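Local coordinates for hypothetical protein TM1010 (PDB 2F4P), which is of unknown function but belongs to the cupin superfamily, whose members share a small beta-barrel domain of antiparallel strands, at residues A[58-63]-A[138-143]; A[79-82]-A[88-91]; A[105-110]-A[115-120]; A[49-54]-A[68-73]; A[26-31]-A[129-134]. One frame throughout, in Å; residues are numbered along the deposited sequence.

How the interactions relate
Interactions 3, 4 and 5 each place a side chain near an unknown ligand: His-107 and Gln-70 hydrogen-bond one, and the nearest ligand atom lies about 4 Å from the Trp-131 side chain. Interactions 3 and 4 are closely coupled, with centres about 8 Å apart and strand 115-121 paired with both strands of interaction 4. The centre of interaction 5 is about 13 Å from that of interaction 3. Interactions 1 and 2 lie on the flank that carries the C-terminal helix, centres about 10 Å apart, and they touch where Ala-143 packs on Phe-80, Gln-82 and Ala-88. Strand 105-109 links 1, 2 and 3 through its backbone bonds to 60-65 and 78-83.

Interaction 1 (A[58-63]-A[138-143]); sequences GARTHW and EEYRKA
Arg-60 lays its guanidinium flat on the Tyr-140 ring and so joins strand 60-65 to the C-terminal helix, 137-144. Its CB points at the helix, CG is set between the backbone N and the carbonyl carbon (chi1 72°), and a bend at chi2 brings CD to the ring. CD is the first atom to meet it, 3.8 Å from CD1 of Tyr-140. NE follows at 4.0 Å from the same CD1. Beyond it CZ sits 3.7 Å from both CB and CG of the tyrosine, and NH1 comes closest, 3.4 Å from Tyr-140 CG. The centres of guanidinium and ring are 4.3 Å apart and their planes only 8°, which together make a stack, yet the cation-pi contact is off-centre because the guanidinium lies over the CB end of the ring. NH1 also donates to Gly-58 O at 3.0 Å, approaching in the carbonyl plane, while NH2 is bonded to Val-135 O; the two bonds fix the rotation of the group. At the far end of the ring Tyr-140 OH lies 3.3 Å from Gly-58 CA and is hydrogen-bonded to Ala-109 O.

A second link lies farther along the strand. Trp-63 NE1 donates to Glu-139 OE1 at 3.0 Å with an N-H...O angle of 166°. The acceptor is in the indole plane, whereas the carboxylate is met from above its own plane.

This mostly buried face of the helix is thus held by a cation on an aromatic ring and by an indole N-H on a carboxylate. The carbonyls of Gly-58 and Val-135 satisfy guanidinium N-H groups and probably stabilise the buried charge.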
# COMPACT_ATOMS: atom_id res chain seq x y z
N GLY A 58 6.67 11.69 18.79
CA GLY A 58 5.66 12.09 19.74
C GLY A 58 4.28 12.30 19.10
O GLY A 58 3.29 12.45 19.81
N ALA A 59 4.21 12.39 17.79
CA ALA A 59 2.94 12.67 17.12
C ALA A 59 2.17 11.38 16.90
O ALA A 59 2.75 10.30 16.73
CB ALA A 59 3.16 13.40 15.81
N ARG A 60 0.84 11.51 16.90
CA ARG A 60 -0.04 10.36 16.78
C ARG A 60 -1.46 10.76 16.47
O ARG A 60 -1.89 11.88 16.74
CB ARG A 60 -0.03 9.54 18.06
CG ARG A 60 -0.75 10.14 19.26
CD ARG A 60 0.18 10.75 20.21
NE ARG A 60 -0.44 11.28 21.44
CZ ARG A 60 0.24 11.93 22.38
NH1 ARG A 60 1.54 12.16 22.23
NH2 ARG A 60 -0.37 12.39 23.46
N THR A 61 -2.21 9.79 15.98
CA THR A 61 -3.60 10.01 15.74
C THR A 61 -4.33 10.12 17.07
O THR A 61 -3.85 9.64 18.13
CB THR A 61 -4.23 8.81 14.94
OG1 THR A 61 -4.28 7.64 15.78
CG2 THR A 61 -3.44 8.48 13.71
N HIS A 62 -5.50 10.74 17.02
CA HIS A 62 -6.50 10.53 18.07
C HIS A 62 -6.96 9.07 18.05
O HIS A 62 -6.72 8.33 17.07
CB HIS A 62 -7.68 11.46 17.84
CG HIS A 62 -7.34 12.91 18.03
ND1 HIS A 62 -8.28 13.91 17.95
CD2 HIS A 62 -6.17 13.52 18.32
CE1 HIS A 62 -7.70 15.07 18.17
NE2 HIS A 62 -6.42 14.87 18.39
N TRP A 63 -7.68 8.67 19.09
CA TRP A 63 -8.44 7.41 19.01
C TRP A 63 -9.48 7.50 17.89
O TRP A 63 -10.18 8.51 17.76
CB TRP A 63 -9.15 7.11 20.33
CG TRP A 63 -8.27 6.84 21.50
CD1 TRP A 63 -7.92 7.72 22.47
CD2 TRP A 63 -7.65 5.59 21.86
NE1 TRP A 63 -7.14 7.11 23.41
CE2 TRP A 63 -6.94 5.80 23.05
CE3 TRP A 63 -7.59 4.32 21.26
CZ2 TRP A 63 -6.22 4.79 23.69
CZ3 TRP A 63 -6.88 3.30 21.91
CH2 TRP A 63 -6.22 3.54 23.11
N GLU A 138 -0.66 10.82 29.39
CA GLU A 138 -0.55 9.65 30.25
C GLU A 138 -0.73 8.36 29.46
O GLU A 138 0.06 7.42 29.62
CB GLU A 138 -1.57 9.71 31.40
N GLU A 139 -1.76 8.30 28.60
CA GLU A 139 -1.94 7.13 27.76
C GLU A 139 -0.68 6.94 26.91
O GLU A 139 -0.15 5.83 26.85
CB GLU A 139 -3.21 7.23 26.90
CG GLU A 139 -4.50 7.05 27.72
CD GLU A 139 -5.79 7.33 26.93
OE1 GLU A 139 -5.74 8.05 25.92
OE2 GLU A 139 -6.87 6.85 27.35
N TYR A 140 -0.16 8.02 26.32
CA TYR A 140 0.99 7.89 25.40
C TYR A 140 2.25 7.48 26.16
O TYR A 140 2.96 6.55 25.76
CB TYR A 140 1.21 9.18 24.60
CG TYR A 140 2.34 9.11 23.59
CD1 TYR A 140 2.19 8.42 22.37
CD2 TYR A 140 3.56 9.73 23.84
CE1 TYR A 140 3.21 8.36 21.45
CE2 TYR A 140 4.59 9.68 22.93
CZ TYR A 140 4.42 8.99 21.73
OH TYR A 140 5.45 8.94 20.84
N ARG A 141 2.52 8.16 27.27
CA ARG A 141 3.68 7.83 28.09
C ARG A 141 3.61 6.36 28.52
O ARG A 141 4.57 5.62 28.35
CB ARG A 141 3.72 8.75 29.31
CG ARG A 141 4.93 8.58 30.22
CD ARG A 141 4.83 9.51 31.43
NE ARG A 141 3.46 9.58 31.94
CZ ARG A 141 2.85 8.64 32.67
NH1 ARG A 141 3.48 7.51 32.99
NH2 ARG A 141 1.60 8.83 33.07
N LYS A 142 2.45 5.93 29.03
CA LYS A 142 2.33 4.55 29.52
C LYS A 142 2.51 3.55 28.39
O LYS A 142 3.11 2.50 28.57
CB LYS A 142 1.01 4.30 30.22
CG LYS A 142 0.92 4.87 31.60
CD LYS A 142 -0.43 4.54 32.23
N ALA A 143 1.99 3.89 27.21
CA ALA A 143 2.15 3.07 26.03
C ALA A 143 3.59 2.99 25.54
O ALA A 143 3.99 1.93 25.05
CB ALA A 143 1.23 3.57 24.90

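Interaction 2 (A[79-82]-A[88-91]); sequences GFYQ and ARIL. With EDO (1,2-ethanediol), chain G.
Tyr-81 O is approached by two groups of segment 88-91: Arg-89 N donates to it at 2.7 Å in a nearly straight bond (178°), and Ala-88 CA adds a CA-H...O contact. Tyr-81 N returns a bond to Arg-89 O at 2.9 Å, completing one hydrogen-bonded pair. Gly-79 and Leu-91 form the next, with Leu-91 N 2.7 Å from Gly-79 O and Gly-79 N donating in turn to Leu-91 O. Between them Phe-80 and Ile-90 are a non-hydrogen-bonded pair, and there Phe-80 CA lies 3.2 Å from Arg-89 O in a CA-H...O contact. The four bonds define the register of the antiparallel hairpin of strands 78-83 and 89-92, part of the cupin barrel; on its other edge strand 78-83 is bonded to strand 105-109.

Side chains sort onto two faces. On one, the Phe-80 ring and Ile-90 run side by side in the same direction, CE2 of the phenylalanine 3.7 Å from CG1 of the isoleucine; Thr-144 of the C-terminal helix also touches that ring. On the other, Tyr-81 CB is 4.1 Å from Leu-91 CD2, and Val-97 packs against both residues.

Where the strands approach their turn, a 1,2-ethanediol, probably from the crystallisation liquor, spans the pair. Ala-88 N donates to its O1 at 2.7 Å. Gln-82, fully extended (chi1 -179°, chi2 167°), carries its amide to the other end, where NE2 donates to O2 at 3.1 Å. The same NE2 is bonded to Lys-86 O, and OE1 to Trp-106 NE1.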
# COMPACT_ATOMS: atom_id res chain seq x y z
N GLY A 79 7.37 3.26 15.54
CA GLY A 79 6.13 3.75 16.08
C GLY A 79 5.41 2.77 16.95
O GLY A 79 5.95 1.75 17.35
N PHE A 80 4.16 3.10 17.22
CA PHE A 80 3.29 2.33 18.08
C PHE A 80 1.90 2.25 17.50
O PHE A 80 1.43 3.21 16.87
CB PHE A 80 3.20 2.97 19.46
CG PHE A 80 4.45 2.85 20.23
CD1 PHE A 80 5.48 3.75 20.02
CD2 PHE A 80 4.63 1.83 21.13
CE1 PHE A 80 6.68 3.63 20.73
CE2 PHE A 80 5.81 1.70 21.83
CZ PHE A 80 6.84 2.62 21.63
N TYR A 81 1.28 1.09 17.71
CA TYR A 81 -0.12 0.84 17.42
C TYR A 81 -0.78 0.30 18.70
O TYR A 81 -0.24 -0.57 19.35
CB TYR A 81 -0.25 -0.18 16.29
CG TYR A 81 -1.63 -0.76 16.08
CD1 TYR A 81 -2.66 0.00 15.53
CD2 TYR A 81 -1.93 -2.07 16.47
CE1 TYR A 81 -3.91 -0.52 15.33
CE2 TYR A 81 -3.21 -2.60 16.28
CZ TYR A 81 -4.19 -1.82 15.70
OH TYR A 81 -5.46 -2.33 15.50
N GLN A 82 -1.94 0.83 19.04
CA GLN A 82 -2.65 0.37 20.22
C GLN A 82 -4.14 0.34 20.00
O GLN A 82 -4.73 1.34 19.59
CB GLN A 82 -2.35 1.25 21.41
CG GLN A 82 -3.06 0.79 22.71
CD GLN A 82 -2.53 1.48 23.95
OE1 GLN A 82 -2.50 2.72 24.02
NE2 GLN A 82 -2.12 0.69 24.94
N ALA A 88 0.08 -1.80 23.82
CA ALA A 88 0.58 -1.27 22.56
C ALA A 88 1.57 -2.22 21.87
O ALA A 88 2.29 -2.98 22.52
CB ALA A 88 1.20 0.05 22.79
N ARG A 89 1.57 -2.16 20.55
CA ARG A 89 2.46 -2.92 19.67
C ARG A 89 3.51 -1.94 19.09
O ARG A 89 3.17 -0.87 18.59
CB ARG A 89 1.63 -3.55 18.53
CG ARG A 89 2.42 -4.11 17.33
CD ARG A 89 1.49 -4.75 16.27
NE ARG A 89 2.25 -5.15 15.08
CZ ARG A 89 1.73 -5.70 13.98
NH1 ARG A 89 0.42 -5.93 13.88
NH2 ARG A 89 2.53 -6.01 12.97
N ILE A 90 4.78 -2.32 19.15
CA ILE A 90 5.86 -1.51 18.60
C ILE A 90 5.96 -1.81 17.10
O ILE A 90 5.90 -2.97 16.70
CB ILE A 90 7.22 -1.83 19.29
CG1 ILE A 90 7.13 -1.54 20.78
CG2 ILE A 90 8.34 -1.00 18.66
CD1 ILE A 90 8.21 -2.26 21.62
N LEU A 91 6.09 -0.76 16.30
CA LEU A 91 6.17 -0.87 14.85
C LEU A 91 7.56 -0.48 14.36
O LEU A 91 8.14 0.52 14.84
CB LEU A 91 5.15 0.07 14.22
CG LEU A 91 3.69 -0.03 14.64
CD1 LEU A 91 2.88 1.06 13.94
CD2 LEU A 91 3.13 -1.42 14.35
C1 EDO G . 0.67 0.27 26.73
O1 EDO G . 1.02 -1.01 26.25
C2 EDO G . -0.49 0.26 27.70
O2 EDO G . -1.03 1.58 27.69

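Interaction 3 (A[105-110]-A[115-120]); sequences HWHGAA and LVHIGI
His-107 meets His-117 in the interior of the cupin barrel, where strand 105-109 of one antiparallel sheet faces strand 115-121 of the other. The strand axes come no closer than 6.8 Å and their directions differ by 130°; contact is mainly through side chains, and the backbones come close only at Ala-109 and Leu-115.

His-107 is the first residue of its strand to take part. Its CG lies between the backbone N and the carbonyl carbon (chi1 47°), and its CB points toward strand 115-121, which carries the imidazole inward. CE1 leads, 3.2 Å from His-117 NE2, and the approach is at the edge of the His-107 ring, near its plane. The side chains cross at about a right angle and the ring planes are 67° apart, an oblique pair. Elsewhere on the His-107 ring NE2 is hydrogen-bonded to an unknown ligand, and the backbone N is held by Thr-61 OG1. Leu-72 packs against both imidazoles.

At Gly-108 the contact passes to the backbone: its carbonyl O lies 3.4 Å from Leu-115 CD2. Leu-115 directs its CB toward the opposite strand, and Val-74 lies against its side chain as well.

Ala-109 is where the backbones draw together, with 4.8 Å between its CA and that of Leu-115. Its CB is 4.1 Å from Leu-115 CB, and Phe-55 also covers it.

The rotation of the second imidazole is probably restrained by a bond within its own strand: His-117 ND1 donates at 2.9 Å to Ile-118 O, which lies in the imidazole plane while the donor stands almost directly above the carbonyl plane.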
# COMPACT_ATOMS: atom_id res chain seq x y z
N HIS A 105 -8.63 2.45 17.91
CA HIS A 105 -7.16 2.33 18.02
C HIS A 105 -6.52 3.71 17.78
O HIS A 105 -7.20 4.68 17.38
CB HIS A 105 -6.66 1.36 16.97
CG HIS A 105 -6.81 1.91 15.59
ND1 HIS A 105 -8.02 1.86 14.92
CD2 HIS A 105 -5.97 2.62 14.81
CE1 HIS A 105 -7.90 2.47 13.76
NE2 HIS A 105 -6.67 2.95 13.67
N TRP A 106 -5.25 3.80 18.07
CA TRP A 106 -4.45 4.93 17.58
C TRP A 106 -3.15 4.37 17.06
O TRP A 106 -2.77 3.24 17.41
CB TRP A 106 -4.20 5.97 18.66
CG TRP A 106 -3.39 5.48 19.84
CD1 TRP A 106 -3.88 4.88 20.95
CD2 TRP A 106 -1.96 5.56 20.01
NE1 TRP A 106 -2.86 4.59 21.82
CE2 TRP A 106 -1.67 4.98 21.27
CE3 TRP A 106 -0.91 6.09 19.25
CZ2 TRP A 106 -0.36 4.91 21.78
CZ3 TRP A 106 0.39 6.01 19.75
CH2 TRP A 106 0.66 5.43 21.01
N HIS A 107 -2.48 5.16 16.22
CA HIS A 107 -1.10 4.84 15.87
C HIS A 107 -0.28 6.11 15.80
O HIS A 107 -0.82 7.21 15.66
CB HIS A 107 -1.00 4.04 14.55
CG HIS A 107 -1.82 4.58 13.42
ND1 HIS A 107 -1.26 5.24 12.34
CD2 HIS A 107 -3.15 4.52 13.17
CE1 HIS A 107 -2.21 5.59 11.50
NE2 HIS A 107 -3.37 5.18 11.98
N GLY A 108 1.03 5.96 15.84
CA GLY A 108 1.87 7.14 15.76
C GLY A 108 3.31 6.84 16.01
O GLY A 108 3.72 5.70 16.11
N ALA A 109 4.10 7.91 16.14
CA ALA A 109 5.53 7.75 16.23
C ALA A 109 5.93 7.41 17.63
O ALA A 109 5.18 7.62 18.60
CB ALA A 109 6.21 9.02 15.79
N ALA A 110 7.15 6.91 17.74
CA ALA A 110 7.84 6.81 19.02
C ALA A 110 8.16 8.21 19.58
O ALA A 110 8.15 9.20 18.84
CB ALA A 110 9.13 6.00 18.84
N LEU A 115 7.83 8.03 12.51
CA LEU A 115 7.21 6.86 11.87
C LEU A 115 6.67 7.28 10.52
O LEU A 115 6.04 8.33 10.40
CB LEU A 115 6.08 6.28 12.72
CG LEU A 115 5.26 5.15 12.08
CD1 LEU A 115 6.02 3.85 12.09
CD2 LEU A 115 3.92 5.02 12.78
N VAL A 116 6.98 6.48 9.50
CA VAL A 116 6.43 6.67 8.17
C VAL A 116 5.76 5.39 7.77
O VAL A 116 6.34 4.29 7.90
CB VAL A 116 7.52 6.99 7.12
CG1 VAL A 116 6.88 7.31 5.74
CG2 VAL A 116 8.42 8.13 7.63
N HIS A 117 4.53 5.51 7.27
CA HIS A 117 3.82 4.35 6.81
C HIS A 117 2.84 4.67 5.69
O HIS A 117 2.38 5.82 5.54
CB HIS A 117 3.13 3.64 7.99
CG HIS A 117 1.88 4.30 8.46
ND1 HIS A 117 0.67 4.15 7.81
CD2 HIS A 117 1.64 5.10 9.52
CE1 HIS A 117 -0.25 4.86 8.44
NE2 HIS A 117 0.31 5.43 9.49
N ILE A 118 2.55 3.65 4.89
CA ILE A 118 1.43 3.65 3.97
C ILE A 118 0.21 3.19 4.75
O ILE A 118 0.29 2.30 5.60
CB ILE A 118 1.70 2.71 2.75
CG1 ILE A 118 2.87 3.25 1.90
CG2 ILE A 118 0.44 2.57 1.87
CD1 ILE A 118 3.60 2.20 1.11
N GLY A 119 -0.92 3.85 4.52
CA GLY A 119 -2.19 3.41 5.09
C GLY A 119 -3.16 3.07 3.99
O GLY A 119 -3.20 3.78 2.98
N ILE A 120 -3.92 1.99 4.17
CA ILE A 120 -4.95 1.59 3.23
C ILE A 120 -6.27 1.55 4.00
O ILE A 120 -6.40 0.76 4.94
CB ILE A 120 -4.65 0.21 2.64
CG1 ILE A 120 -3.25 0.17 2.06
CG2 ILE A 120 -5.67 -0.15 1.58
CD1 ILE A 120 -2.75 -1.19 1.68

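Interaction 4 (A[49-54]-A[68-73]); sequences QVYDVV and GGQILI
Tyr-51 and Gln-70 cross at about a right angle, the phenol ring and the amide turned 62° against each other, and they meet through one polar pair. The amide nitrogen arrives at the edge of the ring, close to its plane: Gln-70 NE2 is 2.7 Å from Tyr-51 OH and 3.7 Å from CZ of the same ring. It donates to the hydroxyl, which is tilted from the amide plane; the bond is short, but its N-H...O angle of 140° shows that it is bent. Gln-70 gets there by being stretched out, with CG anti to the backbone N (chi1 179°) and the chain extended beyond it. The tyrosine is modelled in two conformers, so these values describe the given one.

The two strands are not neighbours. In the sheet, strand 115-121 runs between 49-55 and 70-75 and pairs with each: Gly-119 is backbone-bonded to Tyr-51, and Ile-120 N probably to Ile-71 O. The side-chain bond therefore reaches across an intervening strand, within the cupin barrel. Val-50, Ile-71 and Ile-73, which alternate with the two bonded residues along their strands, instead pack on a second subunit.

Each polar end has further partners. Tyr-51 OH is hydrogen-bonded to Ser-121 OG, NE2 of Gln-70 is hydrogen-bonded to O3 of an unknown ligand, and OE1 makes a weak bond to His-105 NE2. With its nitrogen shared between phenol and ligand and its oxygen weakly bonded to an imidazole, the amide is probably restrained in its rotation, and in this conformer Tyr-51 would be a second-shell residue that helps to orient a group contacting the ligand.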
# COMPACT_ATOMS: atom_id res chain seq x y z
N GLN A 49 -9.03 3.70 -0.13
CA GLN A 49 -8.17 4.85 -0.21
C GLN A 49 -6.80 4.47 0.30
O GLN A 49 -6.67 3.55 1.11
CB GLN A 49 -8.75 5.99 0.58
CG GLN A 49 -9.93 6.60 -0.09
CD GLN A 49 -10.49 7.74 0.69
OE1 GLN A 49 -10.58 7.68 1.92
NE2 GLN A 49 -10.88 8.80 -0.01
N VAL A 50 -5.78 5.14 -0.22
CA VAL A 50 -4.38 4.86 0.14
C VAL A 50 -3.67 6.21 0.40
O VAL A 50 -3.86 7.20 -0.32
CB VAL A 50 -3.64 4.07 -0.96
CG1 VAL A 50 -2.24 3.68 -0.51
CG2 VAL A 50 -4.42 2.82 -1.37
N TYR A 51 -2.88 6.24 1.46
CA TYR A 51 -2.17 7.45 1.84
C TYR A 51 -0.82 7.09 2.42
O TYR A 51 -0.56 5.95 2.77
CB TYR A 51 -2.99 8.29 2.82
CG TYR A 51 -3.85 7.43 3.69
CD1 TYR A 51 -5.10 6.98 3.24
CD2 TYR A 51 -3.40 7.01 4.93
CE1 TYR A 51 -5.87 6.14 4.01
CE2 TYR A 51 -4.18 6.18 5.72
CZ TYR A 51 -5.40 5.75 5.26
OH TYR A 51 -6.12 4.93 6.07
N ASP A 52 0.04 8.10 2.45
CA ASP A 52 1.40 7.97 2.98
C ASP A 52 1.49 9.01 4.06
O ASP A 52 1.14 10.18 3.81
CB ASP A 52 2.40 8.28 1.87
CG ASP A 52 3.81 7.80 2.21
OD1 ASP A 52 3.96 6.75 2.88
OD2 ASP A 52 4.76 8.45 1.78
N VAL A 53 1.92 8.60 5.26
CA VAL A 53 1.89 9.46 6.46
C VAL A 53 3.27 9.52 7.13
O VAL A 53 3.92 8.48 7.31
CB VAL A 53 0.90 8.93 7.53
CG1 VAL A 53 0.59 10.03 8.61
CG2 VAL A 53 -0.38 8.42 6.89
N VAL A 54 3.71 10.72 7.51
CA VAL A 54 4.87 10.87 8.40
C VAL A 54 4.41 11.46 9.71
O VAL A 54 3.76 12.52 9.72
CB VAL A 54 5.93 11.84 7.82
CG1 VAL A 54 7.16 11.89 8.75
CG2 VAL A 54 6.30 11.43 6.41
N GLY A 68 -14.77 0.07 7.71
CA GLY A 68 -14.28 -0.89 6.76
C GLY A 68 -12.95 -1.51 7.08
O GLY A 68 -12.49 -2.40 6.37
N GLY A 69 -12.30 -1.04 8.13
CA GLY A 69 -10.98 -1.57 8.47
C GLY A 69 -9.86 -0.73 7.84
O GLY A 69 -10.09 0.23 7.05
N GLN A 70 -8.64 -1.09 8.20
CA GLN A 70 -7.46 -0.36 7.74
C GLN A 70 -6.26 -1.29 7.78
O GLN A 70 -6.19 -2.19 8.62
CB GLN A 70 -7.28 0.89 8.65
CG GLN A 70 -6.07 1.79 8.34
CD GLN A 70 -6.03 3.07 9.23
OE1 GLN A 70 -6.29 3.04 10.47
NE2 GLN A 70 -5.75 4.20 8.60
N ILE A 71 -5.31 -1.08 6.85
CA ILE A 71 -4.06 -1.81 6.80
C ILE A 71 -2.93 -0.77 6.84
O ILE A 71 -2.95 0.20 6.08
CB ILE A 71 -3.95 -2.65 5.50
CG1 ILE A 71 -4.99 -3.78 5.50
CG2 ILE A 71 -2.52 -3.23 5.33
CD1 ILE A 71 -5.29 -4.30 4.11
N LEU A 72 -1.96 -0.95 7.74
CA LEU A 72 -0.77 -0.10 7.79
C LEU A 72 0.44 -0.90 7.33
O LEU A 72 0.59 -2.07 7.68
CB LEU A 72 -0.48 0.40 9.20
CG LEU A 72 -1.65 0.96 10.02
CD1 LEU A 72 -1.11 1.48 11.34
CD2 LEU A 72 -2.37 2.04 9.27
N ILE A 73 1.30 -0.24 6.56
CA ILE A 73 2.53 -0.82 6.08
C ILE A 73 3.64 0.16 6.41
O ILE A 73 3.69 1.25 5.84
CB ILE A 73 2.50 -1.05 4.56
CG1 ILE A 73 1.31 -1.94 4.17
CG2 ILE A 73 3.80 -1.66 4.11
CD1 ILE A 73 1.08 -2.03 2.67

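Interaction 5 (A[26-31]-A[129-134])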
# COMPACT_ATOMS: atom_id res chain seq x y z
N SER A 26 -5.26 19.33 13.75
CA SER A 26 -5.37 19.06 15.19
C SER A 26 -6.71 18.44 15.57
O SER A 26 -6.85 17.94 16.68
CB SER A 26 -5.16 20.34 15.99
OG SER A 26 -6.08 21.33 15.59
N ASP A 27 -7.70 18.48 14.66
CA ASP A 27 -8.97 17.76 14.82
C ASP A 27 -8.75 16.25 14.94
O ASP A 27 -9.53 15.57 15.59
CB ASP A 27 -9.89 17.95 13.61
CG ASP A 27 -10.54 19.34 13.55
OD1 ASP A 27 -10.26 20.23 14.40
OD2 ASP A 27 -11.34 19.52 12.61
N PHE A 28 -7.72 15.74 14.28
CA PHE A 28 -7.52 14.29 14.18
C PHE A 28 -6.18 13.79 14.70
O PHE A 28 -6.02 12.58 14.87
CB PHE A 28 -7.61 13.86 12.72
CG PHE A 28 -8.78 14.44 12.00
CD1 PHE A 28 -10.08 14.08 12.36
CD2 PHE A 28 -8.60 15.36 10.97
CE1 PHE A 28 -11.17 14.61 11.71
CE2 PHE A 28 -9.69 15.91 10.32
CZ PHE A 28 -10.98 15.53 10.69
N PHE A 29 -5.21 14.69 14.86
CA PHE A 29 -3.83 14.35 15.22
C PHE A 29 -3.33 15.17 16.38
O PHE A 29 -3.70 16.32 16.53
CB PHE A 29 -2.89 14.59 14.04
CG PHE A 29 -3.24 13.82 12.79
CD1 PHE A 29 -2.86 12.50 12.66
CD2 PHE A 29 -3.94 14.43 11.75
CE1 PHE A 29 -3.18 11.79 11.52
CE2 PHE A 29 -4.27 13.71 10.60
CZ PHE A 29 -3.89 12.39 10.49
N THR A 30 -2.45 14.57 17.17
CA THR A 30 -1.66 15.24 18.18
C THR A 30 -0.25 15.37 17.65
O THR A 30 0.35 14.41 17.16
CB THR A 30 -1.61 14.39 19.48
OG1 THR A 30 -2.93 14.21 19.98
CG2 THR A 30 -0.72 15.01 20.53
N GLY A 31 0.29 16.59 17.70
CA GLY A 31 1.63 16.83 17.17
C GLY A 31 1.70 17.02 15.66
O GLY A 31 0.69 17.26 14.99
N ALA A 129 -14.13 7.33 8.69
CA ALA A 129 -13.56 7.11 10.00
C ALA A 129 -14.40 7.80 11.05
O ALA A 129 -14.99 8.87 10.80
CB ALA A 129 -12.16 7.64 10.05
N GLU A 130 -14.48 7.17 12.21
CA GLU A 130 -15.12 7.78 13.33
C GLU A 130 -14.03 8.21 14.30
O GLU A 130 -13.29 7.37 14.83
CB GLU A 130 -16.03 6.77 13.98
CG GLU A 130 -16.62 7.23 15.21
CD GLU A 130 -17.88 6.44 15.51
OE1 GLU A 130 -18.11 5.34 14.91
OE2 GLU A 130 -18.64 6.94 16.33
N TRP A 131 -13.96 9.51 14.53
CA TRP A 131 -12.92 10.12 15.33
C TRP A 131 -13.41 10.37 16.75
O TRP A 131 -14.49 10.93 16.97
CB TRP A 131 -12.39 11.40 14.66
CG TRP A 131 -11.65 11.14 13.41
CD1 TRP A 131 -12.13 11.22 12.14
CD2 TRP A 131 -10.28 10.75 13.28
NE1 TRP A 131 -11.17 10.88 11.24
CE2 TRP A 131 -10.02 10.60 11.91
CE3 TRP A 131 -9.25 10.51 14.20
CZ2 TRP A 131 -8.77 10.21 11.43
CZ3 TRP A 131 -8.03 10.13 13.73
CH2 TRP A 131 -7.79 9.97 12.35
N LEU A 132 -12.62 9.92 17.71
CA LEU A 132 -12.94 10.00 19.13
C LEU A 132 -11.94 10.96 19.83
O LEU A 132 -11.47 11.92 19.21
CB LEU A 132 -12.98 8.60 19.73
CG LEU A 132 -13.85 7.63 18.90
CD1 LEU A 132 -13.69 6.19 19.31
CD2 LEU A 132 -15.32 8.02 18.94
N GLY A 133 -11.59 10.70 21.08
CA GLY A 133 -10.71 11.60 21.83
C GLY A 133 -9.24 11.50 21.51
O GLY A 133 -8.78 10.53 20.90
N SER A 134 -8.50 12.51 21.93
CA SER A 134 -7.04 12.49 21.89
C SER A 134 -6.50 11.36 22.72
O SER A 134 -7.13 10.92 23.69
CB SER A 134 -6.50 13.80 22.47
OG SER A 134 -6.75 14.82 21.56
O HOH W 1 -10.79 13.29 17.28
O HOH W 2 -4.19 16.10 21.24
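Phe-28 leans over one face of the Trp-131 indole, its side chain crossing that of the tryptophan at about a right angle. CB of Phe-28 stands 3.8 Å above the centroid of the six-membered ring, only 6° from the ring normal, which makes a well-centred CH-pi contact. CD1 of Phe-28 lies over the five-membered ring, 3.5 Å from Trp-131 CD2. The two ring systems are inclined at 48°, an oblique pairing. The backbone joins in, with Phe-28 O 3.4 Å from Trp-131 CZ3. CB of Asp-27 sits over the centre of a face of the Phe-28 ring.

Water completes the second shell. One molecule lies 2.6 Å from Thr-30 OG1 and 2.9 Å from Ser-134 OG, bridging hydroxyls that are themselves 4.2 Å apart. Another donates to Asp-27 O and lies unusually close to Leu-132 O, so that this second leg is doubtful.

What positions both segments is strand 60-65 of the cupin barrel. Phe-28 and Thr-30 are backbone-bonded to His-62 and Arg-60, Leu-132 and Gly-133 to Trp-63, so the short strands 29-30 and 130-131 follow one another along it. The indole is also stacked with His-64, and an unknown ligand lies about 4 Å from the nearest atom of its side chain.

The direct contact is thus dispersive and aromatic, while the hydroxyls of Thr-30 and Ser-134 are joined through a bridging water.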